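Local coordinates for hypothetical protein (Geobacillus stearothermophilus, PDB 1SFS) that is of unknown function but carries a glycoside hydrolase-like domain of the Rv2525c-like family and is possibly a bacterial lysozyme, at residues F110-L115 against T148-G153. Sequence-based numbering, arbitrary orientation.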
ATOM      1  N   PHE A 110       4.273 -10.636  11.085  1.00 10.68           N
ATOM      2  CA  PHE A 110       4.901 -10.464  12.403  1.00 11.02           C
ATOM      3  C   PHE A 110       4.819  -9.035  12.871  1.00 10.28           C
ATOM      4  O   PHE A 110       4.465  -8.764  14.023  1.00 11.01           O
ATOM      5  CB  PHE A 110       6.338 -10.961  12.290  1.00 12.40           C
ATOM      6  CG  PHE A 110       7.239 -10.590  13.434  1.00 13.24           C
ATOM      7  CD1 PHE A 110       7.154 -11.330  14.593  1.00 14.11           C
ATOM      8  CD2 PHE A 110       8.173  -9.572  13.349  1.00 15.11           C
ATOM      9  CE1 PHE A 110       7.991 -11.037  15.686  1.00 18.02           C
ATOM     10  CE2 PHE A 110       9.002  -9.274  14.393  1.00 17.92           C
ATOM     11  CZ  PHE A 110       8.917 -10.044  15.511  1.00 18.47           C
ATOM     12  N   HIS A 111       5.146  -8.088  12.008  1.00  9.66           N
ATOM     13  CA  HIS A 111       5.076  -6.702  12.366  1.00 10.18           C
ATOM     14  C   HIS A 111       3.622  -6.267  12.584  1.00 10.11           C
ATOM     15  O   HIS A 111       3.353  -5.508  13.540  1.00 11.58           O
ATOM     16  CB  HIS A 111       5.751  -5.771  11.356  1.00 11.09           C
ATOM     17  CG  HIS A 111       7.242  -5.890  11.393  1.00 12.48           C
ATOM     18  ND1 HIS A 111       7.950  -5.354  12.425  1.00 17.05           N
ATOM     19  CD2 HIS A 111       8.138  -6.498  10.590  1.00 16.84           C
ATOM     20  CE1 HIS A 111       9.239  -5.594  12.257  1.00 19.73           C
ATOM     21  NE2 HIS A 111       9.416  -6.310  11.155  1.00 18.92           N
ATOM     22  N   ALA A 112       2.714  -6.697  11.730  1.00  9.60           N
ATOM     23  CA  ALA A 112       1.312  -6.306  11.869  1.00 10.38           C
ATOM     24  C   ALA A 112       0.755  -6.781  13.230  1.00 10.98           C
ATOM     25  O   ALA A 112       0.036  -6.062  13.896  1.00 12.14           O
ATOM     26  CB  ALA A 112       0.516  -6.870  10.714  1.00 11.19           C
ATOM     27  N   ARG A 113       1.095  -8.002  13.619  0.51 11.71           N
ATOM     28  CA  ARG A 113       0.582  -8.507  14.902  0.51 12.98           C
ATOM     29  C   ARG A 113       1.134  -7.715  16.070  0.51 12.13           C
ATOM     30  O   ARG A 113       0.400  -7.355  16.989  0.51 13.91           O
ATOM     31  CB  ARG A 113       0.909  -9.994  15.019  0.51 14.48           C
ATOM     32  CG  ARG A 113       0.087 -10.821  14.043  0.51 12.90           C
ATOM     33  CD  ARG A 113       0.416 -12.277  14.041  0.51 17.23           C
ATOM     34  NE  ARG A 113      -0.495 -13.197  13.388  0.51 22.60           N
ATOM     35  CZ  ARG A 113      -0.188 -14.441  13.030  0.51 24.44           C
ATOM     36  NH1 ARG A 113       1.020 -14.921  13.268  0.51 28.49           N
ATOM     37  NH2 ARG A 113      -1.084 -15.229  12.435  0.51 28.06           N
ATOM     38  N   ARG A 114       2.531  -7.471  15.932  0.72 12.61           N
ATOM     39  CA  ARG A 114       3.231  -6.717  16.993  0.72 14.23           C
ATOM     40  C   ARG A 114       2.539  -5.382  17.192  0.72 13.86           C
ATOM     41  O   ARG A 114       2.467  -4.933  18.355  0.72 16.98           O
ATOM     42  CB  ARG A 114       4.690  -6.527  16.664  0.72 16.51           C
ATOM     43  CG  ARG A 114       5.533  -5.687  17.623  0.72 20.91           C
ATOM     44  CD  ARG A 114       6.939  -5.596  16.927  0.72 29.41           C
ATOM     45  NE  ARG A 114       7.779  -6.560  17.608  0.72 30.61           N
ATOM     46  CZ  ARG A 114       9.054  -6.712  17.226  0.72 31.01           C
ATOM     47  NH1 ARG A 114       9.460  -5.959  16.215  0.72 35.84           N
ATOM     48  NH2 ARG A 114       9.887  -7.549  17.798  0.72 26.02           N
ATOM     49  N   LEU A 115       2.012  -4.758  16.132  1.00 12.40           N
ATOM     50  CA  LEU A 115       1.354  -3.475  16.157  1.00 13.24           C
ATOM     51  C   LEU A 115      -0.103  -3.559  16.509  1.00 13.43           C
ATOM     52  O   LEU A 115      -0.755  -2.520  16.633  1.00 15.83           O
ATOM     53  CB  LEU A 115       1.546  -2.843  14.777  1.00 12.56           C
ATOM     54  CG  LEU A 115       2.943  -2.353  14.486  1.00 12.53           C
ATOM     55  CD1 LEU A 115       3.111  -2.085  12.984  1.00 14.59           C
ATOM     56  CD2 LEU A 115       3.349  -1.131  15.289  1.00 14.74           C
ATOM     57  N   THR A 148      -3.201 -16.557   7.716  1.00 15.20           N
ATOM     58  CA  THR A 148      -3.032 -15.597   8.784  1.00 14.94           C
ATOM     59  C   THR A 148      -4.213 -14.680   9.046  1.00 15.23           C
ATOM     60  O   THR A 148      -4.262 -13.993  10.063  1.00 19.03           O
ATOM     61  CB  THR A 148      -1.790 -14.721   8.514  1.00 14.95           C
ATOM     62  OG1 THR A 148      -2.102 -13.694   7.567  1.00 13.35           O
ATOM     63  CG2 THR A 148      -0.611 -15.561   8.085  1.00 16.35           C
ATOM     64  N   GLY A 149      -5.099 -14.641   8.055  1.00 15.43           N
ATOM     65  CA  GLY A 149      -6.194 -13.703   8.154  1.00 18.19           C
ATOM     66  C   GLY A 149      -5.911 -12.324   7.566  1.00 14.85           C
ATOM     67  O   GLY A 149      -6.873 -11.579   7.423  1.00 17.19           O
ATOM     68  N   TYR A 150      -4.657 -11.981   7.272  1.00 11.86           N
ATOM     69  CA  TYR A 150      -4.373 -10.720   6.592  1.00  9.79           C
ATOM     70  C   TYR A 150      -4.570 -10.916   5.098  1.00  9.63           C
ATOM     71  O   TYR A 150      -4.369 -11.992   4.540  1.00 11.72           O
ATOM     72  CB  TYR A 150      -2.960 -10.278   6.900  1.00  9.78           C
ATOM     73  CG  TYR A 150      -2.802  -9.893   8.351  1.00 10.02           C
ATOM     74  CD1 TYR A 150      -2.212 -10.745   9.250  1.00 13.90           C
ATOM     75  CD2 TYR A 150      -3.299  -8.700   8.854  1.00 10.36           C
ATOM     76  CE1 TYR A 150      -2.080 -10.415  10.575  1.00 16.69           C
ATOM     77  CE2 TYR A 150      -3.177  -8.359  10.173  1.00 10.47           C
ATOM     78  CZ  TYR A 150      -2.571  -9.214  11.042  1.00 13.37           C
ATOM     79  OH  TYR A 150      -2.432  -8.903  12.374  1.00 19.13           O
ATOM     80  N   ARG A 151      -4.982  -9.857   4.422  1.00  9.67           N
ATOM     81  CA  ARG A 151      -5.256  -9.880   3.001  1.00  8.94           C
ATOM     82  C   ARG A 151      -4.072  -9.313   2.233  1.00  7.72           C
ATOM     83  O   ARG A 151      -3.506  -8.284   2.666  1.00  8.23           O
ATOM     84  CB  ARG A 151      -6.547  -9.128   2.694  1.00  9.32           C
ATOM     85  CG  ARG A 151      -7.032  -9.332   1.275  1.00 10.61           C
ATOM     86  CD  ARG A 151      -8.349  -8.604   1.007  1.00 11.14           C
ATOM     87  NE  ARG A 151      -8.739  -8.882  -0.385  1.00 11.13           N
ATOM     88  CZ  ARG A 151      -9.894  -8.550  -0.928  1.00 11.16           C
ATOM     89  NH1 ARG A 151     -10.184  -8.803  -2.165  1.00 12.58           N
ATOM     90  NH2 ARG A 151     -10.798  -7.869  -0.205  1.00 12.95           N
ATOM     91  N   PRO A 152      -3.690  -9.886   1.109  1.00  7.83           N
ATOM     92  CA  PRO A 152      -2.513  -9.395   0.374  1.00  7.25           C
ATOM     93  C   PRO A 152      -2.805  -8.155  -0.439  1.00  7.07           C
ATOM     94  O   PRO A 152      -3.682  -8.120  -1.294  1.00  9.04           O
ATOM     95  CB  PRO A 152      -2.155 -10.576  -0.537  1.00  8.62           C
ATOM     96  CG  PRO A 152      -3.403 -11.358  -0.689  1.00  9.64           C
ATOM     97  CD  PRO A 152      -4.190 -11.170   0.573  1.00  9.36           C
ATOM     98  N   GLY A 153      -1.994  -7.140  -0.215  1.00  6.77           N
ATOM     99  CA  GLY A 153      -1.953  -5.954  -1.054  1.00  6.71           C
ATOM    100  C   GLY A 153      -0.663  -5.893  -1.828  1.00  6.14           C
ATOM    101  O   GLY A 153       0.387  -6.393  -1.360  1.00  6.84           O
TER
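Tyr150 lays its phenol ring against the C-terminal part of helix 98-114, where Ala112 and Arg113 receive it. With Tyr150 CG anti to its own carbonyl carbon (chi1 -68°), the ring reaches across to the helix and brings Tyr150 CZ to 3.9 Å from Ala112 CB, an apolar contact made obliquely to the ring. Arg113 comes in at the ring's edge, near its plane, its CG 3.6 Å from Tyr150 OH. From there the arginine chain runs out extended and, in one of its two conformers, ends with Arg113 NH2 4.0 Å from Thr148 CB. The hydroxyl of the buried Tyr150 hydrogen-bonds to the backbone O of Ile117, just beyond the helix, which fixes the far end of the ring. Thr148 OG1 accepts from Tyr150 N at 3.1 Å in a nearly straight bond, an ST turn, and also hydrogen-bonds to Leu145 O. Replacing Tyr150 with an alanine is likely to open a gap beside Ala112 and leave Ile117 O without its hydroxyl partner. The contact joins the end of helix 98-114 to the loop entering strand 151-156, with Leu123 of parallel strand 122-126 touching both Ala112 and Tyr150, an arrangement consistent with a TIM-barrel-like beta/alpha fold.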